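Local coordinates for protein coronin (Toxoplasma gondii, PDB 4OZU) that probably binds actin filaments, this chain being its seven-bladed WD40 beta-propeller domain, at residues 229-237 with 246-254. Sequence-based numbering, arbitrary orientation.
Sequences GRDGHVFTT and EMAIWDTRK
The His233 imidazole lies between Asp251 CB, over one face 4.1 Å from the ring centroid in a CH-pi contact, and Arg230 CB over the opposite face. In the ring plane, ND1 donates to Asp231 O, fixing the ring's rotation, while Ile249 CG2 lies at the edge near CD2. The Asp251 carboxylate beside it, its plane 20° from that of the ring, might favour protonation of the histidine.

Farther along the same face of the sheet, Phe235 turns its edge to Met247 SD and Ile249 CG1. The sulfur makes a Met-aromatic contact in one of two conformers of Met247: with CG between the backbone N and carbonyl carbon (chi1 58°), the thioether runs past the ring, SD 3.6 Å from Phe235 CZ. Tyr295 and Tyr297 of strand 291-298 cover this oily face.

On the other face, the indole N-H of Trp250 is spent on a buried hydroxyl: NE1 donates nearly straight, and in the ring plane, to Thr236 OG1 at 2.9 Å. A threonine suits this place, for its hydroxyl also bonds His213 NE2, and His213 ND1 is hydrogen-bonded to Glu246 OE2, which His261 also holds. Trp250, Thr236, His213 and Glu246 resemble the Asp-His-Ser/Thr-Trp tetrad of WD40 blades, with glutamate in the aspartate's place.

Beyond the strands, Gly232, with a positive phi of 70°, fits the type II turn, and its O accepts both Thr252 N and OG1, the hydroxyl at 2.7 Å on a lone pair. In one of its two conformers Asp231 OD1 accepts from Arg253 NH1 at 2.9 Å, a salt bridge at the hairpin's exposed end, and a water joins Asp231 O, Asp251 OD1 and the same NH1. Asp251 OD1 also accepts Arg253 N, an Asx turn.

Backbone bonds pairing Val234 with Trp250 and Thr236 with Ala248 make these the two inner strands of a four-stranded antiparallel blade of the WD40 beta-propeller.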
ATOM      1  N   GLY A 229      15.987   1.727  -2.668  1.00 22.54           N
ATOM      2  CA  GLY A 229      15.939   2.878  -1.785  1.00 17.37           C
ATOM      3  C   GLY A 229      17.193   3.063  -0.955  1.00 19.22           C
ATOM      4  O   GLY A 229      18.282   2.659  -1.348  1.00 20.10           O
ATOM      5  N   ARG A 230      17.035   3.706   0.196  1.00 18.28           N
ATOM      6  CA  ARG A 230      18.146   3.928   1.113  1.00 22.43           C
ATOM      7  C   ARG A 230      17.733   3.550   2.526  1.00 17.81           C
ATOM      8  O   ARG A 230      16.633   3.876   2.964  1.00 20.06           O
ATOM      9  CB  ARG A 230      18.608   5.386   1.055  1.00 22.36           C
ATOM     10  CG  ARG A 230      19.345   5.755  -0.224  1.00 31.12           C
ATOM     11  CD  ARG A 230      20.623   4.937  -0.360  1.00 64.08           C
ATOM     12  NE  ARG A 230      21.430   5.287  -1.528  1.00 52.33           N
ATOM     13  CZ  ARG A 230      21.323   4.713  -2.724  1.00 61.88           C
ATOM     14  NH1 ARG A 230      20.421   3.764  -2.950  1.00 36.98           N
ATOM     15  NH2 ARG A 230      22.122   5.098  -3.705  1.00 54.69           N
ATOM     16  N   ASP A 231      18.623   2.860   3.237  0.60 23.28           N
ATOM     17  CA  ASP A 231      18.290   2.316   4.549  0.60 23.23           C
ATOM     18  C   ASP A 231      17.776   3.412   5.462  0.60 22.97           C
ATOM     19  O   ASP A 231      18.348   4.495   5.534  0.60 23.51           O
ATOM     20  CB  ASP A 231      19.498   1.630   5.197  0.60 26.50           C
ATOM     21  CG  ASP A 231      19.107   0.758   6.393  0.60 48.62           C
ATOM     22  OD1 ASP A 231      18.866   1.296   7.499  0.60 24.73           O
ATOM     23  OD2 ASP A 231      19.046  -0.478   6.227  0.60 59.28           O
ATOM     24  N   GLY A 232      16.671   3.119   6.131  1.00 22.51           N
ATOM     25  CA  GLY A 232      16.099   4.019   7.111  1.00 26.52           C
ATOM     26  C   GLY A 232      15.490   5.289   6.562  1.00 25.67           C
ATOM     27  O   GLY A 232      15.204   6.208   7.329  1.00 21.99           O
ATOM     28  N   HIS A 233      15.280   5.351   5.250  1.00 17.83           N
ATOM     29  CA  HIS A 233      14.669   6.537   4.652  1.00 18.04           C
ATOM     30  C   HIS A 233      13.154   6.383   4.497  1.00 19.07           C
ATOM     31  O   HIS A 233      12.651   5.309   4.167  1.00 20.06           O
ATOM     32  CB  HIS A 233      15.311   6.857   3.302  1.00 19.27           C
ATOM     33  CG  HIS A 233      16.658   7.500   3.420  1.00 19.97           C
ATOM     34  ND1 HIS A 233      17.690   6.941   4.144  1.00 21.70           N
ATOM     35  CD2 HIS A 233      17.136   8.668   2.929  1.00 21.85           C
ATOM     36  CE1 HIS A 233      18.748   7.728   4.084  1.00 22.00           C
ATOM     37  NE2 HIS A 233      18.440   8.785   3.354  1.00 24.35           N
ATOM     38  N   VAL A 234      12.456   7.488   4.749  1.00 20.46           N
ATOM     39  CA  VAL A 234      11.001   7.563   4.703  1.00 23.79           C
ATOM     40  C   VAL A 234      10.605   8.727   3.813  1.00 21.99           C
ATOM     41  O   VAL A 234      11.307   9.735   3.766  1.00 19.84           O
ATOM     42  CB  VAL A 234      10.388   7.761   6.110  1.00 18.05           C
ATOM     43  CG1 VAL A 234       8.875   7.993   6.027  1.00 21.48           C
ATOM     44  CG2 VAL A 234      10.683   6.569   6.981  1.00 17.44           C
ATOM     45  N   PHE A 235       9.487   8.572   3.111  1.00 17.63           N
ATOM     46  CA  PHE A 235       8.972   9.581   2.180  1.00 17.08           C
ATOM     47  C   PHE A 235       7.636  10.103   2.678  1.00 19.74           C
ATOM     48  O   PHE A 235       6.790   9.305   3.055  1.00 19.96           O
ATOM     49  CB  PHE A 235       8.792   8.974   0.789  1.00 18.48           C
ATOM     50  CG  PHE A 235       8.274   9.944  -0.247  1.00 16.72           C
ATOM     51  CD1 PHE A 235       9.131  10.837  -0.869  1.00 20.83           C
ATOM     52  CD2 PHE A 235       6.936   9.939  -0.616  1.00 18.74           C
ATOM     53  CE1 PHE A 235       8.664  11.711  -1.833  1.00 23.13           C
ATOM     54  CE2 PHE A 235       6.465  10.816  -1.573  1.00 20.41           C
ATOM     55  CZ  PHE A 235       7.333  11.700  -2.185  1.00 22.03           C
ATOM     56  N   THR A 236       7.437  11.422   2.679  1.00 21.81           N
ATOM     57  CA  THR A 236       6.135  11.983   3.041  1.00 18.41           C
ATOM     58  C   THR A 236       5.596  12.896   1.964  1.00 19.16           C
ATOM     59  O   THR A 236       6.359  13.519   1.223  1.00 21.48           O
ATOM     60  CB  THR A 236       6.177  12.797   4.362  1.00 25.44           C
ATOM     61  OG1 THR A 236       7.110  13.877   4.236  1.00 22.28           O
ATOM     62  CG2 THR A 236       6.564  11.921   5.533  1.00 26.77           C
ATOM     63  N   THR A 237       4.267  12.941   1.886  1.00 19.53           N
ATOM     64  CA  THR A 237       3.543  13.972   1.156  1.00 18.38           C
ATOM     65  C   THR A 237       2.767  14.788   2.160  1.00 19.25           C
ATOM     66  O   THR A 237       2.416  14.294   3.228  1.00 24.10           O
ATOM     67  CB  THR A 237       2.546  13.400   0.141  1.00 24.39           C
ATOM     68  OG1 THR A 237       1.506  12.711   0.847  1.00 23.33           O
ATOM     69  CG2 THR A 237       3.228  12.452  -0.826  1.00 24.44           C
ATOM     70  N   GLU A 246       3.282  19.144  -1.438  1.00 23.83           N
ATOM     71  CA  GLU A 246       4.728  19.014  -1.430  1.00 23.04           C
ATOM     72  C   GLU A 246       5.145  17.658  -0.885  1.00 23.36           C
ATOM     73  O   GLU A 246       4.315  16.880  -0.422  1.00 26.25           O
ATOM     74  CB  GLU A 246       5.354  20.128  -0.595  1.00 28.29           C
ATOM     75  CG  GLU A 246       4.819  20.180   0.821  1.00 30.47           C
ATOM     76  CD  GLU A 246       5.428  21.300   1.636  1.00 30.08           C
ATOM     77  OE1 GLU A 246       5.656  22.390   1.072  1.00 27.11           O
ATOM     78  OE2 GLU A 246       5.689  21.081   2.837  1.00 25.34           O
ATOM     79  N   MET A 247       6.440  17.383  -0.922  0.77 21.39           N
ATOM     80  CA  MET A 247       6.949  16.099  -0.475  0.77 21.97           C
ATOM     81  C   MET A 247       8.310  16.256   0.170  0.77 22.70           C
ATOM     82  O   MET A 247       8.989  17.265  -0.024  0.77 21.82           O
ATOM     83  CB  MET A 247       7.048  15.125  -1.644  0.77 24.33           C
ATOM     84  CG  MET A 247       7.939  15.626  -2.755  0.77 20.76           C
ATOM     85  SD  MET A 247       7.907  14.569  -4.213  0.77 25.38           S
ATOM     86  CE  MET A 247       8.830  15.576  -5.372  0.77 22.78           C
ATOM     87  N   ALA A 248       8.702  15.241   0.928  1.00 20.31           N
ATOM     88  CA  ALA A 248       9.982  15.252   1.609  1.00 19.60           C
ATOM     89  C   ALA A 248      10.530  13.845   1.760  1.00 21.77           C
ATOM     90  O   ALA A 248       9.773  12.880   1.873  1.00 21.96           O
ATOM     91  CB  ALA A 248       9.860  15.913   2.965  1.00 21.10           C
ATOM     92  N   ILE A 249      11.857  13.757   1.729  1.00 21.91           N
ATOM     93  CA  ILE A 249      12.591  12.538   2.053  1.00 18.86           C
ATOM     94  C   ILE A 249      13.275  12.750   3.399  1.00 21.84           C
ATOM     95  O   ILE A 249      13.895  13.791   3.623  1.00 21.43           O
ATOM     96  CB  ILE A 249      13.637  12.191   0.973  1.00 25.20           C
ATOM     97  CG1 ILE A 249      12.941  11.830  -0.342  1.00 22.64           C
ATOM     98  CG2 ILE A 249      14.544  11.039   1.445  1.00 23.74           C
ATOM     99  CD1 ILE A 249      13.886  11.587  -1.502  1.00 24.92           C
ATOM    100  N   TRP A 250      13.138  11.766   4.281  1.00 20.77           N
ATOM    101  CA  TRP A 250      13.690  11.823   5.628  1.00 19.40           C
ATOM    102  C   TRP A 250      14.614  10.660   5.874  1.00 19.92           C
ATOM    103  O   TRP A 250      14.336   9.537   5.461  1.00 21.16           O
ATOM    104  CB  TRP A 250      12.586  11.795   6.683  1.00 18.60           C
ATOM    105  CG  TRP A 250      11.534  12.790   6.432  1.00 20.57           C
ATOM    106  CD1 TRP A 250      10.456  12.655   5.603  1.00 21.58           C
ATOM    107  CD2 TRP A 250      11.446  14.099   7.001  1.00 19.95           C
ATOM    108  NE1 TRP A 250       9.701  13.795   5.628  1.00 23.17           N
ATOM    109  CE2 TRP A 250      10.289  14.700   6.472  1.00 22.26           C
ATOM    110  CE3 TRP A 250      12.233  14.819   7.899  1.00 20.86           C
ATOM    111  CZ2 TRP A 250       9.899  15.989   6.818  1.00 25.07           C
ATOM    112  CZ3 TRP A 250      11.847  16.093   8.242  1.00 24.17           C
ATOM    113  CH2 TRP A 250      10.688  16.669   7.703  1.00 23.98           C
ATOM    114  N   ASP A 251      15.692  10.955   6.580  1.00 20.50           N
ATOM    115  CA  ASP A 251      16.619   9.961   7.090  1.00 26.32           C
ATOM    116  C   ASP A 251      16.341   9.794   8.578  1.00 26.51           C
ATOM    117  O   ASP A 251      16.566  10.719   9.361  1.00 26.04           O
ATOM    118  CB  ASP A 251      18.055  10.412   6.841  1.00 20.53           C
ATOM    119  CG  ASP A 251      19.088   9.435   7.370  1.00 28.72           C
ATOM    120  OD1 ASP A 251      18.717   8.414   7.990  1.00 24.31           O
ATOM    121  OD2 ASP A 251      20.290   9.701   7.163  1.00 24.82           O
ATOM    122  N   THR A 252      15.846   8.625   8.975  1.00 20.07           N
ATOM    123  CA  THR A 252      15.435   8.425  10.364  1.00 19.37           C
ATOM    124  C   THR A 252      16.608   8.406  11.338  1.00 20.61           C
ATOM    125  O   THR A 252      16.409   8.418  12.557  1.00 23.76           O
ATOM    126  CB  THR A 252      14.628   7.123  10.531  1.00 30.37           C
ATOM    127  OG1 THR A 252      15.363   6.019   9.993  1.00 27.53           O
ATOM    128  CG2 THR A 252      13.296   7.239   9.809  1.00 21.77           C
ATOM    129  N   ARG A 253      17.828   8.395  10.809  1.00 21.26           N
ATOM    130  CA  ARG A 253      19.030   8.464  11.634  1.00 23.14           C
ATOM    131  C   ARG A 253      19.538   9.902  11.799  1.00 25.45           C
ATOM    132  O   ARG A 253      20.410  10.178  12.635  1.00 29.01           O
ATOM    133  CB  ARG A 253      20.127   7.592  11.029  1.00 20.98           C
ATOM    134  CG  ARG A 253      19.886   6.110  11.202  1.00 22.85           C
ATOM    135  CD  ARG A 253      21.119   5.296  10.850  1.00 24.68           C
ATOM    136  NE  ARG A 253      20.907   3.872  11.103  1.00 28.97           N
ATOM    137  CZ  ARG A 253      20.365   3.022  10.235  1.00 27.65           C
ATOM    138  NH1 ARG A 253      19.977   3.432   9.027  1.00 28.94           N
ATOM    139  NH2 ARG A 253      20.214   1.750  10.576  1.00 30.38           N
ATOM    140  N   LYS A 254      19.002  10.800  10.974  1.00 24.12           N
ATOM    141  CA  LYS A 254      19.288  12.238  11.014  1.00 25.74           C
ATOM    142  C   LYS A 254      17.969  12.970  10.800  1.00 22.80           C
ATOM    143  O   LYS A 254      17.747  13.611   9.763  1.00 26.30           O
ATOM    144  CB  LYS A 254      20.295  12.643   9.937  1.00 40.57           C
ATOM    145  CG  LYS A 254      21.634  11.937  10.006  1.00 60.46           C
ATOM    146  CD  LYS A 254      22.644  12.642   9.111  1.00 83.14           C
ATOM    147  CE  LYS A 254      23.911  11.829   8.923  1.00 82.47           C
ATOM    148  NZ  LYS A 254      24.905  12.567   8.097  1.00 80.63           N
TER
HETATM  149  O   HOH W   1      19.795   5.978   7.567  1.00 24.54           O